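Local atomic coordinates of SIS domain protein (Listeria monocytogenes str. 4b F2365, PDB entry 3FXA), a protein that probably binds phosphosugars through its SIS domain and may act as a sugar-phosphate isomerase, although its substrate and reaction are not established. Residues V35-K40 with D168-C173; N110-C115 with S131-E136. All blocks are in the same frame, centred on the assembly; numbering follows the deposited sequence.

Contact 1. Residues V35-K40 with D168-C173; sequences VKTVEK and DAVIVC
Val38 presents both of its methyl groups to helix 157-177, and its side chain is the natural one to follow through this contact. CB leaves the backbone of helix 31-43 in the direction of the partner helix but stops short of touching it, so the meeting is made one bond further out. CG1, placed anti to the backbone N (chi1 173°), is the branch nearer Cys173: Val38 CG1 and Cys173 SG are 4.4 Å apart, a loose contact, and CG2 is hardly farther from the sulfur. CG2, beside the backbone N, lies 4.1 Å from Val170 CG1. The two valine side chains slide past each other in opposite directions, with these methyls side by side.

The same Val170 methyl has a second neighbour, since Val170 CG1 and Thr37 CG2 also lie 4.1 Å apart; here the side chains cross at nearly a right angle. Thr37 can offer its methyl because its OG1 turns back into its own helix, where it hydrogen-bonds to the backbone O of Ala33. A buried hydroxyl is thereby satisfied, and no hydrogen bond crosses the interface: the join is apolar, with separations that indicate ordinary packing without strain.

The segment axes come within 9.9 Å and cross at -48°, a separation bridged here by two valines, a threonine and a cysteine. Thr37 also reaches Ile123 and Phe141 of the parallel sheet and Phe167 of helix 157-177, which places the contact where two helices meet over strands 121-126 and 139-142 of the SIS domain's alpha-beta-alpha sandwich. Beyond it, Ile171 packs against helix 55-69, while Trp15 and Asn10 of a second subunit cover Ala169 and Cys173.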
loop_
_atom_site.group_PDB
_atom_site.type_symbol
_atom_site.label_atom_id
_atom_site.label_comp_id
_atom_site.label_asym_id
_atom_site.label_seq_id
_atom_site.Cartn_x
_atom_site.Cartn_y
_atom_site.Cartn_z
ATOM N N VAL A 35 -20.987 21.531 -4.492
ATOM C CA VAL A 35 -20.480 22.601 -5.352
ATOM C C VAL A 35 -19.144 23.162 -4.845
ATOM O O VAL A 35 -18.189 23.299 -5.632
ATOM C CB VAL A 35 -21.530 23.713 -5.524
ATOM C CG1 VAL A 35 -20.911 24.923 -6.243
ATOM C CG2 VAL A 35 -22.757 23.131 -6.278
ATOM N N LYS A 36 -19.077 23.427 -3.535
ATOM C CA LYS A 36 -17.859 23.964 -2.908
ATOM C C LYS A 36 -16.696 22.994 -3.086
ATOM O O LYS A 36 -15.573 23.416 -3.406
ATOM C CB LYS A 36 -18.045 24.305 -1.425
ATOM C CG LYS A 36 -18.795 25.592 -1.111
ATOM C CD LYS A 36 -18.435 26.034 0.326
ATOM C CE LYS A 36 -19.166 27.290 0.774
ATOM N NZ LYS A 36 -18.632 27.784 2.083
ATOM N N THR A 37 -16.976 21.693 -2.962
ATOM C CA THR A 37 -15.941 20.675 -3.142
ATOM C C THR A 37 -15.417 20.664 -4.584
ATOM O O THR A 37 -14.210 20.578 -4.791
ATOM C CB THR A 37 -16.455 19.287 -2.671
ATOM O OG1 THR A 37 -16.839 19.394 -1.282
ATOM C CG2 THR A 37 -15.425 18.186 -2.848
ATOM N N VAL A 38 -16.310 20.722 -5.578
ATOM C CA VAL A 38 -15.894 20.797 -6.983
ATOM C C VAL A 38 -15.027 22.035 -7.253
ATOM O O VAL A 38 -13.997 21.928 -7.902
ATOM C CB VAL A 38 -17.103 20.805 -7.954
ATOM C CG1 VAL A 38 -16.660 21.068 -9.402
ATOM C CG2 VAL A 38 -17.915 19.483 -7.790
ATOM N N GLU A 39 -15.477 23.197 -6.775
ATOM C CA GLU A 39 -14.784 24.480 -6.968
ATOM C C GLU A 39 -13.422 24.468 -6.307
ATOM O O GLU A 39 -12.408 24.777 -6.950
ATOM C CB GLU A 39 -15.620 25.640 -6.400
ATOM C CG GLU A 39 -16.882 25.932 -7.189
ATOM C CD GLU A 39 -17.790 27.005 -6.555
ATOM O OE1 GLU A 39 -17.694 27.290 -5.341
ATOM O OE2 GLU A 39 -18.631 27.555 -7.282
ATOM N N LYS A 40 -13.416 24.062 -5.042
ATOM C CA LYS A 40 -12.178 24.009 -4.247
ATOM C C LYS A 40 -11.133 23.078 -4.868
ATOM O O LYS A 40 -9.954 23.439 -4.918
ATOM C CB LYS A 40 -12.467 23.580 -2.811
ATOM C CG LYS A 40 -11.357 23.904 -1.807
ATOM C CD LYS A 40 -11.374 25.384 -1.426
ATOM C CE LYS A 40 -10.282 25.735 -0.423
ATOM N NZ LYS A 40 -10.185 27.210 -0.243
ATOM N N ASP A 168 -17.209 10.002 -6.991
ATOM C CA ASP A 168 -17.227 9.672 -8.427
ATOM C C ASP A 168 -17.931 10.820 -9.168
ATOM O O ASP A 168 -17.451 11.265 -10.184
ATOM C CB ASP A 168 -17.944 8.326 -8.716
ATOM C CG ASP A 168 -17.100 7.108 -8.370
ATOM O OD1 ASP A 168 -15.873 7.224 -8.272
ATOM O OD2 ASP A 168 -17.678 6.001 -8.222
ATOM N N ALA A 169 -19.036 11.299 -8.598
ATOM C CA ALA A 169 -19.819 12.403 -9.186
ATOM C C ALA A 169 -18.999 13.688 -9.180
ATOM O O ALA A 169 -18.937 14.390 -10.186
ATOM C CB ALA A 169 -21.154 12.586 -8.467
ATOM N N VAL A 170 -18.356 13.982 -8.055
ATOM C CA VAL A 170 -17.471 15.144 -7.967
ATOM C C VAL A 170 -16.413 15.071 -9.069
ATOM O O VAL A 170 -16.221 16.050 -9.838
ATOM C CB VAL A 170 -16.838 15.260 -6.546
ATOM C CG1 VAL A 170 -15.676 16.276 -6.502
ATOM C CG2 VAL A 170 -17.908 15.570 -5.532
ATOM N N ILE A 171 -15.780 13.902 -9.205
ATOM C CA ILE A 171 -14.711 13.694 -10.170
ATOM C C ILE A 171 -15.141 13.798 -11.628
ATOM O O ILE A 171 -14.485 14.470 -12.432
ATOM C CB ILE A 171 -13.948 12.377 -9.816
ATOM C CG1 ILE A 171 -13.153 12.606 -8.532
ATOM C CG2 ILE A 171 -13.052 11.919 -10.941
ATOM C CD1 ILE A 171 -12.608 11.336 -7.934
ATOM N N VAL A 172 -16.253 13.146 -11.963
ATOM C CA VAL A 172 -16.823 13.206 -13.307
ATOM C C VAL A 172 -17.184 14.666 -13.619
ATOM O O VAL A 172 -16.862 15.152 -14.710
ATOM C CB VAL A 172 -18.044 12.289 -13.456
ATOM C CG1 VAL A 172 -18.756 12.545 -14.779
ATOM C CG2 VAL A 172 -17.638 10.810 -13.373
ATOM N N CYS A 173 -17.810 15.352 -12.655
ATOM C CA CYS A 173 -18.146 16.778 -12.799
ATOM C C CYS A 173 -16.898 17.624 -13.072
ATOM O O CYS A 173 -16.926 18.486 -13.974
ATOM C CB CYS A 173 -18.915 17.308 -11.613
ATOM S SG CYS A 173 -19.549 18.931 -11.964
#

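Contact 2. Residues N110-C115 with S131-E136; sequences NLIPAC and SVIAKE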
loop_
_atom_site.group_PDB
_atom_site.type_symbol
_atom_site.label_atom_id
_atom_site.label_comp_id
_atom_site.label_asym_id
_atom_site.label_seq_id
_atom_site.Cartn_x
_atom_site.Cartn_y
_atom_site.Cartn_z
ATOM N N ASN A 110 -6.578 12.499 15.481
ATOM C CA ASN A 110 -5.143 12.771 15.727
ATOM C C ASN A 110 -4.400 13.524 14.603
ATOM O O ASN A 110 -3.320 14.052 14.853
ATOM C CB ASN A 110 -4.382 11.464 16.034
ATOM C CG ASN A 110 -4.768 10.833 17.373
ATOM O OD1 ASN A 110 -5.291 11.485 18.274
ATOM N ND2 ASN A 110 -4.483 9.549 17.505
ATOM N N LEU A 111 -4.982 13.563 13.392
ATOM C CA LEU A 111 -4.462 14.251 12.212
ATOM C C LEU A 111 -4.924 15.702 12.101
ATOM O O LEU A 111 -4.320 16.478 11.357
ATOM C CB LEU A 111 -4.905 13.509 10.918
ATOM C CG LEU A 111 -4.726 11.982 10.919
ATOM C CD1 LEU A 111 -5.202 11.316 9.601
ATOM C CD2 LEU A 111 -3.291 11.579 11.277
ATOM N N ILE A 112 -5.972 16.085 12.836
ATOM C CA ILE A 112 -6.562 17.426 12.700
ATOM C C ILE A 112 -5.642 18.525 13.224
ATOM O O ILE A 112 -5.464 19.530 12.533
ATOM C CB ILE A 112 -7.995 17.512 13.291
ATOM C CG1 ILE A 112 -8.928 16.564 12.504
ATOM C CG2 ILE A 112 -8.536 18.925 13.188
ATOM C CD1 ILE A 112 -10.315 16.394 13.103
ATOM N N PRO A 113 -5.024 18.324 14.404
ATOM C CA PRO A 113 -4.110 19.398 14.858
ATOM C C PRO A 113 -3.009 19.778 13.847
ATOM O O PRO A 113 -2.752 20.982 13.667
ATOM C CB PRO A 113 -3.535 18.837 16.154
ATOM C CG PRO A 113 -4.546 17.929 16.654
ATOM C CD PRO A 113 -5.147 17.277 15.437
ATOM N N ALA A 114 -2.391 18.787 13.183
ATOM C CA ALA A 114 -1.382 19.064 12.145
ATOM C C ALA A 114 -1.983 19.800 10.945
ATOM O O ALA A 114 -1.367 20.725 10.389
ATOM C CB ALA A 114 -0.679 17.792 11.687
ATOM N N CYS A 115 -3.179 19.380 10.523
ATOM C CA CYS A 115 -3.909 20.078 9.458
ATOM C C CYS A 115 -4.105 21.571 9.786
ATOM O O CYS A 115 -3.813 22.418 8.940
ATOM C CB CYS A 115 -5.247 19.396 9.196
ATOM S SG CYS A 115 -6.222 20.051 7.852
ATOM N N SER A 131 -20.207 15.344 14.969
ATOM C CA SER A 131 -18.877 14.744 15.132
ATOM C C SER A 131 -17.770 15.799 15.044
ATOM O O SER A 131 -17.957 16.892 14.488
ATOM C CB SER A 131 -18.638 13.675 14.058
ATOM O OG SER A 131 -18.543 14.201 12.718
ATOM N N VAL A 132 -16.594 15.428 15.556
ATOM C CA VAL A 132 -15.412 16.296 15.520
ATOM C C VAL A 132 -15.010 16.616 14.078
ATOM O O VAL A 132 -14.771 17.777 13.746
ATOM C CB VAL A 132 -14.228 15.657 16.308
ATOM C CG1 VAL A 132 -12.916 16.409 16.032
ATOM C CG2 VAL A 132 -14.556 15.637 17.772
ATOM N N ILE A 133 -14.987 15.586 13.229
ATOM C CA ILE A 133 -14.635 15.715 11.812
ATOM C C ILE A 133 -15.597 16.697 11.100
ATOM O O ILE A 133 -15.144 17.571 10.376
ATOM C CB ILE A 133 -14.547 14.305 11.116
ATOM C CG1 ILE A 133 -13.278 13.589 11.599
ATOM C CG2 ILE A 133 -14.564 14.446 9.606
ATOM C CD1 ILE A 133 -13.037 12.190 11.081
ATOM N N ALA A 134 -16.900 16.566 11.353
ATOM C CA ALA A 134 -17.899 17.489 10.775
ATOM C C ALA A 134 -17.726 18.921 11.292
ATOM O O ALA A 134 -17.822 19.872 10.515
ATOM C CB ALA A 134 -19.332 16.999 11.046
ATOM N N LYS A 135 -17.450 19.063 12.590
ATOM C CA LYS A 135 -17.312 20.388 13.226
ATOM C C LYS A 135 -15.993 21.107 12.918
ATOM O O LYS A 135 -15.966 22.341 12.789
ATOM C CB LYS A 135 -17.519 20.299 14.737
ATOM C CG LYS A 135 -18.958 20.033 15.181
ATOM C CD LYS A 135 -18.999 20.070 16.710
ATOM C CE LYS A 135 -20.388 19.923 17.276
ATOM N NZ LYS A 135 -20.383 20.172 18.749
ATOM N N GLU A 136 -14.910 20.342 12.799
ATOM C CA GLU A 136 -13.586 20.893 12.497
ATOM C C GLU A 136 -13.363 21.165 11.009
ATOM O O GLU A 136 -12.489 21.951 10.655
ATOM C CB GLU A 136 -12.480 19.958 13.030
ATOM C CG GLU A 136 -12.458 19.815 14.573
ATOM C CD GLU A 136 -12.104 21.099 15.312
ATOM O OE1 GLU A 136 -11.404 21.965 14.753
ATOM O OE2 GLU A 136 -12.541 21.244 16.470
#
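Ile112 reaches across to helix 132-136 with two branches and has by far the most surface buried here. With CG1 anti to the carbonyl carbon (chi1 -63°) and the chain extended beyond it, CD1 becomes the leading atom: Ile112 CD1 is 3.9 Å from Val132 CG1 and 4.3 Å from Ile133 CG1. Both branches meet the helix's last residue, Glu136 CB lying 4.1 Å from Ile112 CG2 and 4.2 Å from Ile112 CD1. Glu136 thus contributes the aliphatic base of its side chain; the bend at chi2 (-66°) turns the chain beyond CG, and its carboxylate forms no bond across the contact.

The two helices belong to successive beta-alpha-beta crossovers: helix 112-118 leads into strand 121-126, and helix 132-136 joins that strand to 139-142. The start of the second helix is fixed by an N-cap, in which Ser131 OG accepts from Ala134 N at 3.2 Å with an N-H...O angle of 158°. Beside the apolar patch, Val132 and Ile133 also rest on helix 106-109, and a hydrogen bond from Lys116 NZ to Glu136 O ties the C-terminal end of helix 132-136 back to helix 112-118.

In the fold
Contacts 1 and 2 lie on opposite faces of the parallel sheet, as strand 121-126 shows: Thr37 of contact 1 touches Ile123, while Cys115 and Ala134 from the segments of contact 2 reach Leu122 and Thr126. Their centres are 22 Å apart and they do not touch. All touching residues of contact 1 are buried, and it joins two long helices far apart in sequence, with a second subunit close by. Contact 2 is only partly buried and pairs short helices from adjacent crossovers; a third subunit touches segment 110-115 at Ala114. Both interfaces are apolar, but the second includes the aliphatic base of a glutamate, whereas the first is made by valines, a threonine methyl and a thiol.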